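Side-chain contacts in GTP-sensing transcriptional pleiotropic repressor CodY (Clostridioides difficile, PDB 5N0L), which senses nutrient status as a pleiotropic transcriptional repressor, binding isoleucine in its GAF domain and probably also responding to GTP: residues 43-48 with 75-80; 132-137 with 141-146. All coordinates share one frame; numbering follows the deposited sequence. Where two conformers were deposited one is given.

Contact 1 (43-48 with 75-80) lies in the core, its centre about 3 Å from the centre of the chain, whereas contact 2 (132-137 with 141-146) is only partly buried, its centre about 16 Å from the centre of the chain. Strands 43-48 and 125-134 are antiparallel neighbours in one sheet, joined where Asn43 N meets Ser133 O at 2.8 Å, and residues of both line the isoleucine pocket. The chemistry follows the place: contact 1 is aromatic and aliphatic, with its polar bonds directed at the ligand, while contact 2 is a charged and water-bridged link from the end of a central strand to the start of helix 141-158.

Contact 1 (43-48 with 75-80); sequences NVYVVS and KKFSDE. With ILE (isoleucine), chain G.
Aromatic packing joins Tyr45 to Phe77: the edge of the Phe77 ring, led by CE1 and CZ, points at one face of the Tyr45 ring, a T-shaped pair with planes 64° apart and centroids at 5.3 Å. The closest approach is Tyr45 CD2 to Phe77 CE1, 3.6 Å. A CH-pi contact places Val47 CG2 over a face of Phe77, 4.0 Å from its ring centroid. With CG1 anti to the backbone N (chi1 -174°), CG2 is the methyl turned to the ring. Tyr45 and Val47, alternate residues of strand 43-48, thus flank Phe77 at its edge and over its face. Hydrogen bonds belong to the ligand: isoleucine OXT accepts from Tyr45 OH at 2.6 Å and, almost straight (176°), from Asn43 ND2 at 2.8 Å. Ser65 N donates to Tyr45 OH, and Asp60 N to Asn43 OD1, which helps fix both groups. An apolar contact is made by Phe77 CZ, 3.9 Å from isoleucine CD1. Strand 43-48 supplies two bonds to the carboxylate, Phe77 meets the aliphatic end, and Lys113, Ser65, Asp63 and Glu107 add further hydrogen bonds to the ligand: this is the effector pocket of the CodY GAF domain.

Contact 2 (132-137 with 141-146); sequences LSRYSN and DDDLVI. With ILE (isoleucine), chain G.
Asp143 OD2 is gripped by two donors, Asn140 N just ahead of the helix and, from across the contact, Arg134 NH2. The arginine bond is a weak one, 3.3 Å from Arg134 NH2 to Asp143 OD2 and bent to 130°, and the guanidinium and carboxylate planes stand almost perpendicular, 89° apart. The salt bridge therefore uses one oxygen and one nitrogen instead of a flat two-pronged pairing. A water supplies the second link: it accepts from Arg134 NH1 at 2.8 Å and donates to Asp143 OD1 at 2.7 Å. The arginine is steadied from its own side of the contact, where Arg134 NE donates almost straight to Asn137 O at 2.8 Å, with that oxygen in the guanidinium plane. Arg134 leaves the strand with CG between the backbone N and the carbonyl carbon (chi1 72°), then runs extended from CG to NE, which carries the charge across to the helix. Arg134 NH1 also donates to Leu40 O and NH2 to Ser138 O, and Phe139 makes a cation-pi contact. The arginine thus ties the central strand 125-134 to helix 141-158, where Asp143 accepts from Asn140 N as the N3 residue of a capping box does.

Contact 1 (43-48 with 75-80)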
loop_
_atom_site.group_PDB
_atom_site.type_symbol
_atom_site.label_atom_id
_atom_site.label_comp_id
_atom_site.label_asym_id
_atom_site.label_seq_id
_atom_site.Cartn_x
_atom_site.Cartn_y
_atom_site.Cartn_z
ATOM N N ASN A 43 -24.932 21.941 -4.470
ATOM C CA ASN A 43 -24.711 20.524 -5.055
ATOM C C ASN A 43 -23.256 20.393 -5.345
ATOM O O ASN A 43 -22.698 21.267 -5.973
ATOM C CB ASN A 43 -25.523 20.417 -6.351
ATOM C CG ASN A 43 -27.024 20.227 -6.121
ATOM O OD1 ASN A 43 -27.501 20.143 -4.963
ATOM N ND2 ASN A 43 -27.802 20.087 -7.259
ATOM N N VAL A 44 -22.642 19.286 -4.943
ATOM C CA VAL A 44 -21.260 18.990 -5.138
ATOM C C VAL A 44 -21.145 17.581 -5.833
ATOM O O VAL A 44 -21.680 16.602 -5.279
ATOM C CB VAL A 44 -20.593 18.863 -3.795
ATOM C CG1 VAL A 44 -19.143 18.613 -3.847
ATOM C CG2 VAL A 44 -20.872 20.215 -2.986
ATOM N N TYR A 45 -20.418 17.596 -6.887
ATOM C CA TYR A 45 -20.040 16.337 -7.596
ATOM C C TYR A 45 -18.563 16.168 -7.698
ATOM O O TYR A 45 -17.848 17.092 -8.181
ATOM C CB TYR A 45 -20.639 16.401 -8.947
ATOM C CG TYR A 45 -22.058 16.748 -9.105
ATOM C CD1 TYR A 45 -22.509 18.119 -9.181
ATOM C CD2 TYR A 45 -23.062 15.802 -9.259
ATOM C CE1 TYR A 45 -23.757 18.474 -9.372
ATOM C CE2 TYR A 45 -24.367 16.146 -9.463
ATOM C CZ TYR A 45 -24.771 17.454 -9.554
ATOM O OH TYR A 45 -26.073 17.837 -9.769
ATOM N N VAL A 46 -18.044 15.023 -7.200
ATOM C CA VAL A 46 -16.662 14.672 -7.390
ATOM C C VAL A 46 -16.691 13.620 -8.505
ATOM O O VAL A 46 -17.235 12.564 -8.232
ATOM C CB VAL A 46 -16.111 14.100 -6.136
ATOM C CG1 VAL A 46 -14.717 13.657 -6.298
ATOM C CG2 VAL A 46 -16.140 15.167 -4.984
ATOM N N VAL A 47 -16.090 13.928 -9.634
ATOM C CA VAL A 47 -16.288 13.146 -10.836
ATOM C C VAL A 47 -14.931 12.709 -11.370
ATOM O O VAL A 47 -14.031 13.532 -11.644
ATOM C CB VAL A 47 -16.993 14.008 -11.929
ATOM C CG1 VAL A 47 -17.307 13.068 -13.131
ATOM C CG2 VAL A 47 -18.307 14.577 -11.456
ATOM N N SER A 48 -14.703 11.377 -11.598
ATOM C CA SER A 48 -13.454 10.943 -12.140
ATOM C C SER A 48 -13.313 11.437 -13.611
ATOM O O SER A 48 -14.301 11.872 -14.241
ATOM C CB SER A 48 -13.379 9.360 -12.110
ATOM O OG SER A 48 -14.259 8.918 -13.125
ATOM N N LYS A 75 -23.176 5.222 -10.800
ATOM C CA LYS A 75 -23.455 6.634 -10.918
ATOM C C LYS A 75 -22.378 7.348 -11.748
ATOM O O LYS A 75 -21.176 7.191 -11.545
ATOM C CB LYS A 75 -23.554 7.227 -9.557
ATOM C CG LYS A 75 -24.693 6.707 -8.714
ATOM C CD LYS A 75 -24.707 7.461 -7.358
ATOM C CE LYS A 75 -25.427 6.722 -6.252
ATOM N NZ LYS A 75 -26.604 5.990 -6.755
ATOM N N LYS A 76 -22.830 8.103 -12.721
ATOM C CA LYS A 76 -21.927 8.777 -13.663
ATOM C C LYS A 76 -22.559 10.060 -14.194
ATOM O O LYS A 76 -23.745 10.335 -14.028
ATOM C CB LYS A 76 -21.551 7.912 -14.876
ATOM C CG LYS A 76 -22.768 7.432 -15.640
ATOM C CD LYS A 76 -22.381 6.341 -16.639
ATOM C CE LYS A 76 -23.508 6.295 -17.637
ATOM N NZ LYS A 76 -23.441 5.191 -18.680
ATOM N N PHE A 77 -21.705 10.855 -14.836
ATOM C CA PHE A 77 -22.181 11.892 -15.784
ATOM C C PHE A 77 -22.365 11.280 -17.181
ATOM O O PHE A 77 -21.688 10.287 -17.563
ATOM C CB PHE A 77 -21.242 13.113 -15.903
ATOM C CG PHE A 77 -21.432 14.167 -14.807
ATOM C CD1 PHE A 77 -22.314 14.075 -13.759
ATOM C CD2 PHE A 77 -20.549 15.224 -14.885
ATOM C CE1 PHE A 77 -22.428 15.119 -12.764
ATOM C CE2 PHE A 77 -20.678 16.245 -13.913
ATOM C CZ PHE A 77 -21.553 16.163 -12.885
ATOM N N SER A 78 -23.199 11.909 -17.940
ATOM C CA SER A 78 -23.444 11.535 -19.356
ATOM C C SER A 78 -22.118 11.693 -20.076
ATOM O O SER A 78 -21.197 12.327 -19.579
ATOM C CB SER A 78 -24.458 12.423 -20.024
ATOM O OG SER A 78 -23.912 13.800 -20.186
ATOM N N ASP A 79 -21.941 11.028 -21.175
ATOM C CA ASP A 79 -20.752 11.179 -21.923
ATOM C C ASP A 79 -20.492 12.652 -22.334
ATOM O O ASP A 79 -19.358 13.066 -22.332
ATOM C CB ASP A 79 -20.771 10.290 -23.189
ATOM C CG ASP A 79 -19.386 10.298 -23.897
ATOM O OD1 ASP A 79 -18.286 9.862 -23.309
ATOM O OD2 ASP A 79 -19.388 10.737 -25.038
ATOM N N GLU A 80 -21.523 13.380 -22.738
ATOM C CA GLU A 80 -21.366 14.792 -23.151
ATOM C C GLU A 80 -20.832 15.619 -21.969
ATOM O O GLU A 80 -19.895 16.432 -22.175
ATOM C CB GLU A 80 -22.678 15.331 -23.640
ATOM C CG GLU A 80 -22.720 16.816 -23.967
ATOM C CD GLU A 80 -23.568 17.181 -25.149
ATOM O OE1 GLU A 80 -24.730 16.783 -25.121
ATOM O OE2 GLU A 80 -23.105 17.943 -26.061
HETATM N N ILE G . -27.460 19.843 -12.976
HETATM C CA ILE G . -26.313 20.216 -12.094
HETATM C C ILE G . -26.831 20.870 -10.839
HETATM O O ILE G . -27.625 21.802 -10.944
HETATM C CB ILE G . -25.351 21.115 -12.842
HETATM C CG1 ILE G . -24.717 20.319 -13.992
HETATM C CG2 ILE G . -24.224 21.528 -11.957
HETATM C CD1 ILE G . -23.623 19.348 -13.585
HETATM O OXT ILE G . -26.507 20.380 -9.778
#

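Contact 2 (132-137 with 141-146)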
loop_
_atom_site.group_PDB
_atom_site.type_symbol
_atom_site.label_atom_id
_atom_site.label_comp_id
_atom_site.label_asym_id
_atom_site.label_seq_id
_atom_site.Cartn_x
_atom_site.Cartn_y
_atom_site.Cartn_z
ATOM N N LEU A 132 -19.464 22.372 -8.448
ATOM C CA LEU A 132 -20.178 22.921 -7.349
ATOM C C LEU A 132 -21.206 23.859 -7.922
ATOM O O LEU A 132 -20.911 24.569 -8.878
ATOM C CB LEU A 132 -19.270 23.737 -6.408
ATOM C CG LEU A 132 -18.119 22.912 -5.859
ATOM C CD1 LEU A 132 -16.854 23.607 -6.197
ATOM C CD2 LEU A 132 -18.168 22.662 -4.391
ATOM N N SER A 133 -22.436 23.770 -7.419
ATOM C CA SER A 133 -23.530 24.519 -8.008
ATOM C C SER A 133 -24.586 24.940 -7.036
ATOM O O SER A 133 -24.921 24.204 -6.151
ATOM C CB SER A 133 -24.137 23.743 -9.140
ATOM O OG SER A 133 -25.159 24.424 -9.835
ATOM N N ARG A 134 -25.057 26.219 -7.118
ATOM C CA ARG A 134 -26.032 26.705 -6.186
ATOM C C ARG A 134 -26.814 27.889 -6.784
ATOM O O ARG A 134 -26.416 28.514 -7.788
ATOM C CB ARG A 134 -25.383 27.068 -4.832
ATOM C CG ARG A 134 -24.544 28.371 -4.992
ATOM C CD ARG A 134 -23.807 28.564 -3.721
ATOM N NE ARG A 134 -23.028 29.861 -3.683
ATOM C CZ ARG A 134 -22.113 30.115 -2.764
ATOM N NH1 ARG A 134 -21.832 29.285 -1.778
ATOM N NH2 ARG A 134 -21.500 31.378 -2.772
ATOM N N TYR A 135 -27.937 28.151 -6.204
ATOM C CA TYR A 135 -28.817 29.246 -6.607
ATOM C C TYR A 135 -28.318 30.513 -5.815
ATOM O O TYR A 135 -27.625 30.402 -4.828
ATOM C CB TYR A 135 -30.254 29.050 -6.189
ATOM C CG TYR A 135 -30.964 27.890 -7.059
ATOM C CD1 TYR A 135 -31.451 28.202 -8.276
ATOM C CD2 TYR A 135 -31.008 26.631 -6.600
ATOM C CE1 TYR A 135 -32.025 27.271 -9.129
ATOM C CE2 TYR A 135 -31.615 25.666 -7.396
ATOM C CZ TYR A 135 -32.074 25.978 -8.651
ATOM O OH TYR A 135 -32.654 25.009 -9.480
ATOM N N SER A 136 -28.720 31.605 -6.399
ATOM C CA SER A 136 -28.831 32.961 -5.652
ATOM C C SER A 136 -27.474 33.664 -5.480
ATOM O O SER A 136 -27.388 34.866 -5.771
ATOM C CB SER A 136 -29.581 32.793 -4.333
ATOM O OG SER A 136 -29.943 34.048 -3.665
ATOM N N ASN A 137 -26.484 33.029 -4.946
ATOM C CA ASN A 137 -25.143 33.593 -4.655
ATOM C C ASN A 137 -24.036 33.134 -5.531
ATOM O O ASN A 137 -23.636 31.946 -5.510
ATOM C CB ASN A 137 -24.806 33.392 -3.164
ATOM C CG ASN A 137 -25.770 34.206 -2.230
ATOM O OD1 ASN A 137 -25.869 35.471 -2.330
ATOM N ND2 ASN A 137 -26.453 33.496 -1.309
ATOM N N ASP A 141 -13.811 34.475 -3.911
ATOM C CA ASP A 141 -12.481 33.909 -3.869
ATOM C C ASP A 141 -12.241 33.012 -2.660
ATOM O O ASP A 141 -11.360 32.144 -2.737
ATOM C CB ASP A 141 -11.382 35.038 -3.889
ATOM C CG ASP A 141 -11.260 35.722 -5.241
ATOM O OD1 ASP A 141 -11.901 35.249 -6.209
ATOM O OD2 ASP A 141 -10.527 36.772 -5.351
ATOM N N ASP A 142 -12.912 33.298 -1.523
ATOM C CA ASP A 142 -12.829 32.505 -0.312
ATOM C C ASP A 142 -13.437 31.094 -0.670
ATOM O O ASP A 142 -12.878 30.154 -0.193
ATOM C CB ASP A 142 -13.496 33.058 0.885
ATOM C CG ASP A 142 -12.658 34.317 1.405
ATOM O OD1 ASP A 142 -11.393 34.281 1.287
ATOM O OD2 ASP A 142 -13.249 35.210 1.976
ATOM N N ASP A 143 -14.534 31.147 -1.332
ATOM C CA ASP A 143 -15.223 29.824 -1.788
ATOM C C ASP A 143 -14.275 29.035 -2.669
ATOM O O ASP A 143 -14.143 27.765 -2.512
ATOM C CB ASP A 143 -16.430 30.164 -2.518
ATOM C CG ASP A 143 -17.517 30.772 -1.664
ATOM O OD1 ASP A 143 -17.659 30.539 -0.457
ATOM O OD2 ASP A 143 -18.277 31.571 -2.275
ATOM N N LEU A 144 -13.588 29.708 -3.552
ATOM C CA LEU A 144 -12.580 29.115 -4.417
ATOM C C LEU A 144 -11.407 28.532 -3.701
ATOM O O LEU A 144 -10.870 27.488 -4.106
ATOM C CB LEU A 144 -12.187 30.028 -5.579
ATOM C CG LEU A 144 -13.173 30.573 -6.585
ATOM C CD1 LEU A 144 -12.543 31.373 -7.758
ATOM C CD2 LEU A 144 -13.978 29.430 -7.183
ATOM N N VAL A 145 -10.927 29.204 -2.601
ATOM C CA VAL A 145 -9.893 28.658 -1.812
ATOM C C VAL A 145 -10.355 27.238 -1.359
ATOM O O VAL A 145 -9.533 26.306 -1.407
ATOM C CB VAL A 145 -9.548 29.506 -0.569
ATOM C CG1 VAL A 145 -8.680 28.850 0.468
ATOM C CG2 VAL A 145 -8.840 30.777 -1.153
ATOM N N ILE A 146 -11.506 27.207 -0.781
ATOM C CA ILE A 146 -12.017 25.951 -0.127
ATOM C C ILE A 146 -12.162 24.897 -1.246
ATOM O O ILE A 146 -11.716 23.768 -1.101
ATOM C CB ILE A 146 -13.309 26.146 0.610
ATOM C CG1 ILE A 146 -13.020 27.107 1.833
ATOM C CG2 ILE A 146 -13.937 24.825 1.068
ATOM C CD1 ILE A 146 -14.263 27.592 2.428
HETATM N N ILE G . -27.460 19.843 -12.976
HETATM C CA ILE G . -26.313 20.216 -12.094
HETATM C C ILE G . -26.831 20.870 -10.839
HETATM O O ILE G . -27.625 21.802 -10.944
HETATM C CB ILE G . -25.351 21.115 -12.842
HETATM C CG1 ILE G . -24.717 20.319 -13.992
HETATM C CG2 ILE G . -24.224 21.528 -11.957
HETATM C CD1 ILE G . -23.623 19.348 -13.585
HETATM O OXT ILE G . -26.507 20.380 -9.778
HETATM O O HOH W 1 -20.202 30.140 0.387
#